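Quinonprotein alcohol dehydrogenase-like protein (Bacteroides thetaiotaomicron VPI-5482, PDB 4R5O) is of unknown function but binds calcium and joins an immunoglobulin-like beta-sandwich domain to a seven-bladed beta-propeller of the YVTN repeat family. Local coordinates at residues H14-L19 and C79-K84; N150-L155 and F167-A172; G370-A375 and T391-D396. All coordinates share one frame; numbering follows the deposited sequence. Where two conformers were deposited one is given.

Contact 1 of 3, residues H14-L19 and C79-K84; sequences HYPNVL and CIIKNK
Pro-16 and Ile-81 form the close-packed part of this contact. The proline ring and the isoleucine side chain run antiparallel alongside one another, and Pro-16 CG lies 3.8 Å from Ile-81 CG2, with proline CB equally near that methyl. CG2, anti to the backbone N of Ile-81, is the branch on the proline ring, while CG1 (chi1 -44°) carries CD1 to within 3.6 Å of Val-18 CG2. Asn-83 comes at Pro-16 tip to tip, its OD1 against CD of the ring. Its amide makes the hydrogen bond of the contact: ND2 donates to His-14 O at 2.8 Å, the N-H fairly straight (161°) and the acceptor near the amide plane. OD1 receives weak bonds from backbone N of Tyr-85 and Gly-86, which with the firmer ND2 bond would limit turning of the amide. The solvent side is looser: the imidazole of His-14 and the phenol of Tyr-15 lead away from the strand, the former meeting the ring of Tyr-85, and Lys-82 points away. The loop 14-19 runs nearly antiparallel to the last residues of strand 74-83 in the immunoglobulin-like domain, with Pro-16 also on Val-88 of strand 86-97 and Ile-81 on Tyr-50 of strand 49-54.

Contact 2 of 3, residues N150-L155 and F167-A172; sequences NGKFYL and FYIVDA
Phe-153 and Val-170 form a hydrogen-bonded pair in this antiparallel hairpin, as do Leu-155 and Tyr-168. Backbone bonds run both ways in each pair; the shortest, from Phe-153 N to Val-170 O, is 2.7 Å. Ala-172 N adds a bond to Gly-151 O.

The aromatic contacts differ in kind. Ala-172 CA sits over one face of the Phe-153 ring, 3.8 Å from its centroid, in a CH-pi contact, and its CB touches CE1. Tyr-154 and Phe-167 meet rim to rim with planes at 30°, Tyr-154 CD1 lying 3.6 Å from Phe-167 CZ. The bond to CB of Phe-167 is directed away overall, but CG lies anti to the backbone N (chi1 -170°) and the ring end comes back to Tyr-154.

Aliphatic groups pack on rings and on each other. Ile-169 CG1 lies beside Tyr-154 CD1, and its CG2 packs on Lys-152 CB at 3.9 Å. Leu-155 CD2 rests 3.9 Å from Tyr-168 CD1, the two side chains running alongside each other.

Polar groups gather at the Gly-151 end. Lys-152, kinked at its second and fourth torsions, makes a long salt bridge of 3.7 Å from NZ to Asp-171 OD1; a water donates to that oxygen and to Gly-151 O, while OD2 bonds Thr-174.

The two strands are the middle pair of a four-stranded propeller blade, between 143-149 and 177-181; Phe-153 meets Phe-105 and Phe-112 of the adjacent sheet, and Tyr-154 packs on Leu-190 and Ile-192 of strand 189-192.

Contact 3 of 3, residues G370-A375 and T391-D396; sequences GVSITA and TEERKD
Thr-391, the residue most covered here, meets Thr-374 through its hydroxyl: the two OG1 atoms are hydrogen-bonded at 2.8 Å, and either could be the donor. The side chains cross at about a right angle. Thr-374 CG2 also packs 3.6 Å from Thr-391 CB. With OG1 anti to its carbonyl carbon (chi1 -58°), Thr-391 presents the hydroxyl to Thr-374 and to Ser-398 OG, a second hydrogen-bonding partner. An alanine at Thr-374 would remove both OG1 and CG2, and would probably leave the Thr-391 hydroxyl with one partner fewer and a gap beside its CB. The backbone of Thr-391 pairs with Ser-372 in both directions, Ser-372 N to Thr-391 O at 3.1 Å and Thr-391 N to Ser-372 O at 2.8 Å. This is the open end of the antiparallel hairpin of strands 371-379 and 386-392, the first two of four in a propeller blade. Beyond it the chain turns, and Asp-396 N bonds back to Glu-392 O at 2.9 Å, leading into strand 397-403. Glu-393, next in buried area, donates its N to Gly-370 O at 3.1 Å. Its side chain, extended beyond CG, lies alongside Gly-370: CG is 3.5 Å from Gly-370 O, and OE2 reaches Ser-372 CB. On the sheet face opposite Thr-391 and Ser-372, Val-371 CG2 makes a loose contact with Glu-392 CG at 4.2 Å.

The three contacts follow one another along the chain without touching. Contact 1 belongs to the immunoglobulin-like domain; contacts 2 and 3 belong to different blades of the propeller. Centres of contacts 1 and 2 are 43 Å apart and those of contacts 1 and 3 are 58 Å apart. Within the propeller, contacts 2 and 3 have centres 30 Å apart and nearest atoms about 14 Å apart. Contact 3 is nearest to a metal region: the side chain of Glu-392 is about 13 Å from a bound calcium ion and about 9 Å from that of Thr-412, a calcium-binding residue whose ion is absent from this chain. Contacts 1 and 2 lie away from the known calcium sites.

Contact 1 of 3, residues H14-L19 and C79-K84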
ATOM      1  N   HIS A  14     -24.216 -46.370   0.062  1.00 79.35           N
ATOM      2  CA  HIS A  14     -22.886 -46.933   0.146  1.00 79.31           C
ATOM      3  C   HIS A  14     -21.818 -45.859  -0.043  1.00 81.67           C
ATOM      4  O   HIS A  14     -20.668 -46.092   0.352  1.00 81.39           O
ATOM      5  CB  HIS A  14     -22.722 -48.043  -0.890  1.00 81.29           C
ATOM      6  CG  HIS A  14     -23.667 -49.195  -0.706  1.00 86.43           C
ATOM      7  ND1 HIS A  14     -24.822 -49.309  -1.463  1.00 88.29           N
ATOM      8  CD2 HIS A  14     -23.613 -50.226   0.173  1.00 89.55           C
ATOM      9  CE1 HIS A  14     -25.417 -50.413  -1.041  1.00 89.31           C
ATOM     10  NE2 HIS A  14     -24.730 -50.993  -0.053  1.00 90.53           N
ATOM     11  N   TYR A  15     -22.199 -44.654  -0.569  1.00 75.91           N
ATOM     12  CA  TYR A  15     -21.261 -43.537  -0.692  1.00 73.73           C
ATOM     13  C   TYR A  15     -20.923 -43.014   0.735  1.00 76.67           C
ATOM     14  O   TYR A  15     -21.618 -43.383   1.690  1.00 75.73           O
ATOM     15  CB  TYR A  15     -21.780 -42.417  -1.615  1.00 73.47           C
ATOM     16  CG  TYR A  15     -23.111 -41.803  -1.249  1.00 74.92           C
ATOM     17  CD1 TYR A  15     -23.212 -40.868  -0.221  1.00 76.34           C
ATOM     18  CD2 TYR A  15     -24.244 -42.036  -2.027  1.00 75.38           C
ATOM     19  CE1 TYR A  15     -24.438 -40.291   0.116  1.00 76.43           C
ATOM     20  CE2 TYR A  15     -25.465 -41.428  -1.730  1.00 75.56           C
ATOM     21  CZ  TYR A  15     -25.560 -40.563  -0.649  1.00 80.58           C
ATOM     22  OH  TYR A  15     -26.753 -39.951  -0.348  1.00 77.76           O
ATOM     23  N   PRO A  16     -19.850 -42.203   0.932  1.00 72.31           N
ATOM     24  CA  PRO A  16     -19.487 -41.804   2.303  1.00 71.70           C
ATOM     25  C   PRO A  16     -20.632 -41.105   3.055  1.00 74.71           C
ATOM     26  O   PRO A  16     -21.284 -40.213   2.514  1.00 74.52           O
ATOM     27  CB  PRO A  16     -18.319 -40.845   2.079  1.00 72.03           C
ATOM     28  CG  PRO A  16     -17.709 -41.304   0.813  1.00 76.09           C
ATOM     29  CD  PRO A  16     -18.864 -41.689  -0.045  1.00 72.03           C
ATOM     30  N   ASN A  17     -20.882 -41.554   4.298  1.00 71.02           N
ATOM     31  CA  ASN A  17     -21.892 -41.016   5.219  1.00 70.57           C
ATOM     32  C   ASN A  17     -21.190 -40.290   6.370  1.00 74.13           C
ATOM     33  O   ASN A  17     -20.670 -40.931   7.286  1.00 75.78           O
ATOM     34  CB  ASN A  17     -22.829 -42.120   5.745  1.00 69.95           C
ATOM     35  CG  ASN A  17     -23.677 -42.776   4.685  1.00 86.57           C
ATOM     36  OD1 ASN A  17     -24.398 -42.115   3.933  1.00 87.80           O
ATOM     37  ND2 ASN A  17     -23.691 -44.098   4.663  1.00 73.36           N
ATOM     38  N   VAL A  18     -21.139 -38.953   6.281  1.00 68.08           N
ATOM     39  CA  VAL A  18     -20.520 -38.044   7.240  1.00 66.73           C
ATOM     40  C   VAL A  18     -21.507 -37.804   8.402  1.00 73.73           C
ATOM     41  O   VAL A  18     -22.643 -37.420   8.155  1.00 73.94           O
ATOM     42  CB  VAL A  18     -20.126 -36.739   6.499  1.00 67.41           C
ATOM     43  CG1 VAL A  18     -19.730 -35.623   7.455  1.00 66.23           C
ATOM     44  CG2 VAL A  18     -19.007 -37.004   5.520  1.00 66.54           C
ATOM     45  N   LEU A  19     -21.085 -38.053   9.658  1.00 72.82           N
ATOM     46  CA  LEU A  19     -21.959 -37.851  10.825  1.00 74.54           C
ATOM     47  C   LEU A  19     -22.249 -36.343  10.991  1.00 78.34           C
ATOM     48  O   LEU A  19     -21.391 -35.527  10.690  1.00 76.38           O
ATOM     49  CB  LEU A  19     -21.346 -38.457  12.103  1.00 75.72           C
ATOM     50  N   CYS A  79     -14.661 -30.107   0.883  1.00 56.48           N
ATOM     51  CA  CYS A  79     -14.210 -31.423   1.265  1.00 56.48           C
ATOM     52  C   CYS A  79     -14.933 -32.419   0.421  1.00 62.29           C
ATOM     53  O   CYS A  79     -16.153 -32.556   0.529  1.00 64.29           O
ATOM     54  CB  CYS A  79     -14.411 -31.674   2.752  1.00 56.14           C
ATOM     55  SG  CYS A  79     -13.921 -33.322   3.273  1.00 61.05           S
ATOM     56  N   ILE A  80     -14.186 -33.082  -0.459  1.00 57.64           N
ATOM     57  CA  ILE A  80     -14.721 -34.115  -1.327  1.00 57.15           C
ATOM     58  C   ILE A  80     -14.271 -35.447  -0.759  1.00 61.74           C
ATOM     59  O   ILE A  80     -13.070 -35.686  -0.642  1.00 60.95           O
ATOM     60  CB  ILE A  80     -14.297 -33.903  -2.806  1.00 59.57           C
ATOM     61  CG1 ILE A  80     -14.511 -32.435  -3.262  1.00 58.86           C
ATOM     62  CG2 ILE A  80     -15.022 -34.890  -3.711  1.00 59.54           C
ATOM     63  CD1 ILE A  80     -13.910 -32.077  -4.548  1.00 66.83           C
ATOM     64  N   ILE A  81     -15.226 -36.284  -0.336  1.00 59.83           N
ATOM     65  CA  ILE A  81     -14.945 -37.628   0.190  1.00 60.45           C
ATOM     66  C   ILE A  81     -15.512 -38.610  -0.820  1.00 65.90           C
ATOM     67  O   ILE A  81     -16.699 -38.537  -1.148  1.00 65.00           O
ATOM     68  CB  ILE A  81     -15.473 -37.855   1.629  1.00 63.20           C
ATOM     69  CG1 ILE A  81     -15.168 -36.634   2.525  1.00 61.66           C
ATOM     70  CG2 ILE A  81     -14.921 -39.184   2.196  1.00 64.76           C
ATOM     71  CD1 ILE A  81     -15.791 -36.636   3.835  1.00 65.71           C
ATOM     72  N   LYS A  82     -14.642 -39.489  -1.338  1.00 64.78           N
ATOM     73  CA  LYS A  82     -14.902 -40.451  -2.412  1.00 65.35           C
ATOM     74  C   LYS A  82     -14.649 -41.902  -1.977  1.00 71.04           C
ATOM     75  O   LYS A  82     -13.698 -42.156  -1.246  1.00 72.28           O
ATOM     76  CB  LYS A  82     -13.929 -40.060  -3.549  1.00 66.94           C
ATOM     77  CG  LYS A  82     -13.947 -40.842  -4.849  1.00 84.00           C
ATOM     78  CD  LYS A  82     -12.933 -40.199  -5.810  1.00 94.23           C
ATOM     79  CE  LYS A  82     -12.787 -40.906  -7.136  1.00106.51           C
ATOM     80  NZ  LYS A  82     -11.804 -40.213  -8.015  1.00111.66           N
ATOM     81  N   ASN A  83     -15.484 -42.852  -2.438  1.00 68.77           N
ATOM     82  CA  ASN A  83     -15.286 -44.306  -2.248  1.00 69.83           C
ATOM     83  C   ASN A  83     -15.789 -45.010  -3.518  1.00 72.57           C
ATOM     84  O   ASN A  83     -16.314 -44.343  -4.407  1.00 71.38           O
ATOM     85  CB  ASN A  83     -15.938 -44.870  -0.960  1.00 70.59           C
ATOM     86  CG  ASN A  83     -17.447 -44.923  -0.898  1.00 86.71           C
ATOM     87  OD1 ASN A  83     -18.172 -44.604  -1.847  1.00 81.72           O
ATOM     88  ND2 ASN A  83     -17.959 -45.348   0.247  1.00 79.09           N
ATOM     89  N   LYS A  84     -15.651 -46.339  -3.595  1.00 70.39           N
ATOM     90  CA  LYS A  84     -16.006 -47.169  -4.752  1.00 70.52           C
ATOM     91  C   LYS A  84     -17.435 -46.865  -5.274  1.00 74.61           C
ATOM     92  O   LYS A  84     -17.647 -46.861  -6.490  1.00 74.27           O
ATOM     93  CB  LYS A  84     -15.894 -48.658  -4.361  1.00 73.74           C
ATOM     94  CG  LYS A  84     -15.961 -49.638  -5.531  1.00 83.93           C
ATOM     95  CD  LYS A  84     -15.840 -51.089  -5.079  1.00 87.98           C
ATOM     96  CE  LYS A  84     -15.982 -52.045  -6.243  1.00 88.55           C
ATOM     97  NZ  LYS A  84     -15.792 -53.465  -5.836  1.00 87.82           N
TER

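Contact 2 of 3, residues N150-L155 and F167-A172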
ATOM      1  N   ASN A 150     -10.698   7.971  -0.098  0.50 45.74           N
ATOM      2  CA  ASN A 150     -12.092   7.483  -0.150  0.50 45.52           C
ATOM      3  C   ASN A 150     -12.229   6.057   0.486  0.50 49.68           C
ATOM      4  O   ASN A 150     -13.085   5.263   0.064  0.50 49.87           O
ATOM      5  CB  ASN A 150     -12.592   7.456  -1.634  0.50 44.34           C
ATOM      6  CG  ASN A 150     -12.251   8.646  -2.519  0.50 51.28           C
ATOM      7  OD1 ASN A 150     -11.886   8.476  -3.695  0.50 36.92           O
ATOM      8  ND2 ASN A 150     -12.334   9.870  -1.989  0.50 37.95           N
ATOM      9  N   GLY A 151     -11.381   5.749   1.477  1.00 45.51           N
ATOM     10  CA  GLY A 151     -11.346   4.439   2.120  1.00 44.55           C
ATOM     11  C   GLY A 151     -10.820   3.327   1.226  1.00 47.83           C
ATOM     12  O   GLY A 151     -11.082   2.148   1.503  1.00 50.13           O
ATOM     13  N   LYS A 152     -10.055   3.693   0.156  1.00 38.73           N
ATOM     14  CA  LYS A 152      -9.485   2.747  -0.796  1.00 37.05           C
ATOM     15  C   LYS A 152      -7.989   2.999  -1.011  1.00 41.99           C
ATOM     16  O   LYS A 152      -7.501   4.122  -0.858  1.00 41.49           O
ATOM     17  CB  LYS A 152     -10.216   2.842  -2.171  1.00 37.83           C
ATOM     18  CG  LYS A 152     -11.756   2.719  -2.164  1.00 44.85           C
ATOM     19  CD  LYS A 152     -12.253   1.334  -1.725  1.00 59.52           C
ATOM     20  CE  LYS A 152     -13.732   1.236  -1.414  1.00 66.25           C
ATOM     21  NZ  LYS A 152     -14.098   1.932  -0.151  1.00 85.81           N
ATOM     22  N   PHE A 153      -7.273   1.950  -1.399  1.00 38.70           N
ATOM     23  CA  PHE A 153      -5.893   2.038  -1.822  1.00 37.49           C
ATOM     24  C   PHE A 153      -5.885   2.000  -3.332  1.00 40.87           C
ATOM     25  O   PHE A 153      -6.268   0.989  -3.919  1.00 39.58           O
ATOM     26  CB  PHE A 153      -4.983   0.954  -1.220  1.00 39.44           C
ATOM     27  CG  PHE A 153      -4.836   0.898   0.283  1.00 41.99           C
ATOM     28  CD1 PHE A 153      -4.621   2.062   1.020  1.00 44.61           C
ATOM     29  CD2 PHE A 153      -4.726  -0.335   0.944  1.00 43.44           C
ATOM     30  CE1 PHE A 153      -4.425   2.004   2.410  1.00 45.44           C
ATOM     31  CE2 PHE A 153      -4.502  -0.391   2.327  1.00 45.67           C
ATOM     32  CZ  PHE A 153      -4.361   0.780   3.051  1.00 43.57           C
ATOM     33  N   TYR A 154      -5.562   3.130  -3.962  1.00 38.36           N
ATOM     34  CA  TYR A 154      -5.464   3.202  -5.412  1.00 38.29           C
ATOM     35  C   TYR A 154      -4.041   2.952  -5.785  1.00 39.81           C
ATOM     36  O   TYR A 154      -3.185   3.724  -5.388  1.00 39.39           O
ATOM     37  CB  TYR A 154      -5.966   4.544  -5.959  1.00 39.66           C
ATOM     38  CG  TYR A 154      -7.409   4.817  -5.624  1.00 40.05           C
ATOM     39  CD1 TYR A 154      -8.438   4.253  -6.372  1.00 40.71           C
ATOM     40  CD2 TYR A 154      -7.750   5.673  -4.589  1.00 41.71           C
ATOM     41  CE1 TYR A 154      -9.770   4.512  -6.080  1.00 39.98           C
ATOM     42  CE2 TYR A 154      -9.080   5.949  -4.292  1.00 43.13           C
ATOM     43  CZ  TYR A 154     -10.086   5.365  -5.042  1.00 51.00           C
ATOM     44  OH  TYR A 154     -11.394   5.652  -4.759  1.00 56.69           O
ATOM     45  N   LEU A 155      -3.773   1.833  -6.460  1.00 35.47           N
ATOM     46  CA  LEU A 155      -2.423   1.438  -6.851  1.00 33.87           C
ATOM     47  C   LEU A 155      -2.242   1.591  -8.362  1.00 38.58           C
ATOM     48  O   LEU A 155      -3.066   1.120  -9.153  1.00 37.70           O
ATOM     49  CB  LEU A 155      -2.127  -0.013  -6.403  1.00 33.19           C
ATOM     50  CG  LEU A 155      -0.993  -0.788  -7.102  1.00 37.85           C
ATOM     51  CD1 LEU A 155       0.388  -0.227  -6.756  1.00 40.88           C
ATOM     52  CD2 LEU A 155      -1.028  -2.238  -6.743  1.00 34.53           C
ATOM     53  N   PHE A 167      -3.779  -0.263 -12.998  1.00 34.78           N
ATOM     54  CA  PHE A 167      -4.480   0.432 -11.935  1.00 34.76           C
ATOM     55  C   PHE A 167      -5.352  -0.545 -11.157  1.00 40.33           C
ATOM     56  O   PHE A 167      -6.136  -1.284 -11.744  1.00 41.61           O
ATOM     57  CB  PHE A 167      -5.319   1.570 -12.545  1.00 36.40           C
ATOM     58  CG  PHE A 167      -5.913   2.507 -11.533  1.00 37.73           C
ATOM     59  CD1 PHE A 167      -5.216   3.638 -11.120  1.00 39.68           C
ATOM     60  CD2 PHE A 167      -7.175   2.271 -11.001  1.00 39.72           C
ATOM     61  CE1 PHE A 167      -5.761   4.503 -10.177  1.00 39.95           C
ATOM     62  CE2 PHE A 167      -7.711   3.124 -10.040  1.00 42.26           C
ATOM     63  CZ  PHE A 167      -7.004   4.239  -9.641  1.00 40.06           C
ATOM     64  N   TYR A 168      -5.210  -0.541  -9.840  1.00 36.80           N
ATOM     65  CA  TYR A 168      -5.916  -1.432  -8.920  1.00 35.78           C
ATOM     66  C   TYR A 168      -6.630  -0.668  -7.812  1.00 40.87           C
ATOM     67  O   TYR A 168      -6.076   0.297  -7.284  1.00 40.78           O
ATOM     68  CB  TYR A 168      -4.914  -2.410  -8.276  1.00 35.78           C
ATOM     69  CG  TYR A 168      -4.207  -3.338  -9.249  1.00 35.83           C
ATOM     70  CD1 TYR A 168      -3.117  -2.901  -9.992  1.00 35.17           C
ATOM     71  CD2 TYR A 168      -4.540  -4.690  -9.320  1.00 36.86           C
ATOM     72  CE1 TYR A 168      -2.455  -3.752 -10.870  1.00 33.14           C
ATOM     73  CE2 TYR A 168      -3.891  -5.550 -10.202  1.00 37.16           C
ATOM     74  CZ  TYR A 168      -2.841  -5.081 -10.964  1.00 42.46           C
ATOM     75  OH  TYR A 168      -2.188  -5.960 -11.800  1.00 49.30           O
ATOM     76  N   ILE A 169      -7.855  -1.113  -7.451  1.00 37.06           N
ATOM     77  CA  ILE A 169      -8.619  -0.594  -6.323  1.00 36.13           C
ATOM     78  C   ILE A 169      -8.704  -1.726  -5.312  1.00 40.79           C
ATOM     79  O   ILE A 169      -9.224  -2.811  -5.614  1.00 41.85           O
ATOM     80  CB  ILE A 169     -10.010   0.009  -6.648  1.00 39.26           C
ATOM     81  CG1 ILE A 169      -9.989   0.959  -7.854  1.00 39.18           C
ATOM     82  CG2 ILE A 169     -10.626   0.667  -5.367  1.00 38.91           C
ATOM     83  CD1 ILE A 169     -11.367   1.383  -8.295  1.00 42.07           C
ATOM     84  N   VAL A 170      -8.129  -1.475  -4.131  1.00 36.77           N
ATOM     85  CA  VAL A 170      -8.043  -2.382  -2.982  1.00 35.67           C
ATOM     86  C   VAL A 170      -8.723  -1.688  -1.818  1.00 40.35           C
ATOM     87  O   VAL A 170      -8.441  -0.517  -1.585  1.00 41.07           O
ATOM     88  CB  VAL A 170      -6.553  -2.765  -2.682  1.00 37.13           C
ATOM     89  CG1 VAL A 170      -6.425  -3.617  -1.418  1.00 36.17           C
ATOM     90  CG2 VAL A 170      -5.897  -3.462  -3.879  1.00 36.06           C
ATOM     91  N   ASP A 171      -9.650  -2.372  -1.117  1.00 36.58           N
ATOM     92  CA  ASP A 171     -10.289  -1.791   0.057  1.00 36.43           C
ATOM     93  C   ASP A 171      -9.213  -1.552   1.157  1.00 38.42           C
ATOM     94  O   ASP A 171      -8.407  -2.448   1.436  1.00 34.80           O
ATOM     95  CB  ASP A 171     -11.433  -2.676   0.563  1.00 38.43           C
ATOM     96  CG  ASP A 171     -12.161  -2.068   1.741  1.00 47.46           C
ATOM     97  OD1 ASP A 171     -12.662  -0.927   1.608  1.00 48.00           O
ATOM     98  OD2 ASP A 171     -12.219  -2.720   2.792  1.00 56.13           O
ATOM     99  N   ALA A 172      -9.164  -0.329   1.728  1.00 36.75           N
ATOM    100  CA  ALA A 172      -8.113   0.028   2.690  1.00 36.79           C
ATOM    101  C   ALA A 172      -8.276  -0.673   4.036  1.00 44.20           C
ATOM    102  O   ALA A 172      -7.263  -1.041   4.606  1.00 45.62           O
ATOM    103  CB  ALA A 172      -8.081   1.521   2.912  1.00 37.03           C
TER
HETATM  104  O   HOH W   1     -12.344   0.848   3.565  1.00 44.03           O

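Contact 3 of 3, residues G370-A375 and T391-D396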
ATOM      1  N   GLY A 370      26.923   5.032   6.601  1.00 63.04           N
ATOM      2  CA  GLY A 370      26.673   3.871   5.748  1.00 63.36           C
ATOM      3  C   GLY A 370      25.237   3.360   5.758  1.00 67.33           C
ATOM      4  O   GLY A 370      24.949   2.254   5.274  1.00 66.62           O
ATOM      5  N   VAL A 371      24.322   4.189   6.309  1.00 63.36           N
ATOM      6  CA  VAL A 371      22.882   3.949   6.418  1.00 61.45           C
ATOM      7  C   VAL A 371      22.170   5.149   5.801  1.00 65.27           C
ATOM      8  O   VAL A 371      22.455   6.310   6.160  1.00 66.57           O
ATOM      9  CB  VAL A 371      22.429   3.689   7.881  1.00 64.92           C
ATOM     10  CG1 VAL A 371      20.982   3.246   7.923  1.00 63.84           C
ATOM     11  CG2 VAL A 371      23.299   2.642   8.564  1.00 65.54           C
ATOM     12  N   SER A 372      21.269   4.879   4.849  1.00 59.35           N
ATOM     13  CA  SER A 372      20.528   5.949   4.199  1.00 57.74           C
ATOM     14  C   SER A 372      19.027   5.664   4.276  1.00 57.99           C
ATOM     15  O   SER A 372      18.630   4.510   4.450  1.00 58.31           O
ATOM     16  CB  SER A 372      20.985   6.123   2.751  1.00 61.89           C
ATOM     17  OG  SER A 372      20.844   4.924   2.009  1.00 73.52           O
ATOM     18  N   ILE A 373      18.205   6.740   4.199  1.00 50.27           N
ATOM     19  CA  ILE A 373      16.741   6.684   4.226  1.00 47.27           C
ATOM     20  C   ILE A 373      16.320   6.556   2.772  1.00 46.18           C
ATOM     21  O   ILE A 373      16.654   7.412   1.955  1.00 46.32           O
ATOM     22  CB  ILE A 373      16.148   7.898   4.991  1.00 49.74           C
ATOM     23  CG1 ILE A 373      16.640   7.834   6.472  1.00 49.51           C
ATOM     24  CG2 ILE A 373      14.598   7.918   4.895  1.00 50.44           C
ATOM     25  CD1 ILE A 373      16.370   8.982   7.304  1.00 48.94           C
ATOM     26  N   THR A 374      15.670   5.438   2.440  1.00 40.19           N
ATOM     27  CA  THR A 374      15.389   5.041   1.058  1.00 39.52           C
ATOM     28  C   THR A 374      13.890   4.968   0.696  1.00 42.86           C
ATOM     29  O   THR A 374      13.539   4.368  -0.321  1.00 43.66           O
ATOM     30  CB  THR A 374      16.006   3.655   0.830  1.00 49.90           C
ATOM     31  OG1 THR A 374      15.504   2.749   1.828  1.00 49.14           O
ATOM     32  CG2 THR A 374      17.553   3.690   0.874  1.00 44.79           C
ATOM     33  N   ALA A 375      13.022   5.623   1.470  1.00 37.89           N
ATOM     34  CA  ALA A 375      11.589   5.667   1.196  1.00 36.48           C
ATOM     35  C   ALA A 375      10.995   6.900   1.808  1.00 43.07           C
ATOM     36  O   ALA A 375      11.639   7.465   2.701  1.00 43.79           O
ATOM     37  CB  ALA A 375      10.899   4.429   1.728  1.00 37.26           C
ATOM     38  N   THR A 391      18.310   1.703   4.765  1.00 51.83           N
ATOM     39  CA  THR A 391      18.997   0.665   4.002  1.00 53.60           C
ATOM     40  C   THR A 391      20.484   0.783   4.270  1.00 67.06           C
ATOM     41  O   THR A 391      21.055   1.871   4.123  1.00 67.94           O
ATOM     42  CB  THR A 391      18.679   0.709   2.501  1.00 51.63           C
ATOM     43  OG1 THR A 391      17.268   0.577   2.297  1.00 50.71           O
ATOM     44  CG2 THR A 391      19.398  -0.379   1.711  1.00 44.15           C
ATOM     45  N   GLU A 392      21.102  -0.347   4.696  1.00 70.63           N
ATOM     46  CA  GLU A 392      22.549  -0.446   4.876  1.00 74.12           C
ATOM     47  C   GLU A 392      23.122  -0.631   3.486  1.00 82.70           C
ATOM     48  O   GLU A 392      22.841  -1.643   2.834  1.00 82.91           O
ATOM     49  CB  GLU A 392      22.962  -1.553   5.864  1.00 76.63           C
ATOM     50  CG  GLU A 392      22.638  -1.273   7.325  1.00 92.26           C
ATOM     51  CD  GLU A 392      23.214  -2.227   8.359  1.00123.24           C
ATOM     52  OE1 GLU A 392      24.333  -2.749   8.141  1.00128.87           O
ATOM     53  OE2 GLU A 392      22.598  -2.356   9.441  1.00117.98           O
ATOM     54  N   GLU A 393      23.807   0.411   2.995  1.00 82.46           N
ATOM     55  CA  GLU A 393      24.367   0.550   1.647  1.00 84.40           C
ATOM     56  C   GLU A 393      25.251  -0.649   1.238  1.00 90.78           C
ATOM     57  O   GLU A 393      25.075  -1.185   0.135  1.00 90.40           O
ATOM     58  CB  GLU A 393      25.212   1.845   1.556  1.00 86.47           C
ATOM     59  CG  GLU A 393      24.467   3.123   1.945  1.00100.16           C
ATOM     60  CD  GLU A 393      25.255   4.424   1.993  1.00123.33           C
ATOM     61  OE1 GLU A 393      26.492   4.393   1.800  1.00133.98           O
ATOM     62  OE2 GLU A 393      24.627   5.479   2.247  1.00104.70           O
ATOM     63  N   ARG A 394      26.172  -1.067   2.129  1.00 88.20           N
ATOM     64  CA  ARG A 394      27.141  -2.124   1.870  1.00 89.26           C
ATOM     65  C   ARG A 394      26.532  -3.535   1.802  1.00 93.65           C
ATOM     66  O   ARG A 394      27.061  -4.346   1.034  1.00 94.61           O
ATOM     67  CB  ARG A 394      28.221  -2.129   2.958  1.00 90.90           C
ATOM     68  N   LYS A 395      25.479  -3.863   2.600  1.00 88.65           N
ATOM     69  CA  LYS A 395      24.962  -5.246   2.634  1.00 87.88           C
ATOM     70  C   LYS A 395      23.553  -5.395   1.976  1.00 88.53           C
ATOM     71  O   LYS A 395      23.162  -6.540   1.697  1.00 89.98           O
ATOM     72  CB  LYS A 395      24.903  -5.757   4.099  1.00 90.70           C
ATOM     73  CG  LYS A 395      24.348  -7.180   4.331  1.00111.35           C
ATOM     74  CD  LYS A 395      25.141  -8.332   3.700  1.00125.39           C
ATOM     75  CE  LYS A 395      24.411  -9.645   3.866  1.00133.05           C
ATOM     76  NZ  LYS A 395      25.169 -10.780   3.272  1.00139.62           N
ATOM     77  N   ASP A 396      22.829  -4.288   1.681  1.00 79.94           N
ATOM     78  CA  ASP A 396      21.470  -4.314   1.101  1.00 77.49           C
ATOM     79  C   ASP A 396      20.494  -5.015   2.100  1.00 76.56           C
ATOM     80  O   ASP A 396      19.902  -6.073   1.825  1.00 75.60           O
ATOM     81  CB  ASP A 396      21.409  -4.979  -0.308  1.00 80.02           C
ATOM     82  CG  ASP A 396      20.019  -5.023  -0.959  1.00 97.16           C
ATOM     83  OD1 ASP A 396      19.278  -4.011  -0.863  1.00 98.45           O
ATOM     84  OD2 ASP A 396      19.685  -6.058  -1.584  1.00104.22           O
TER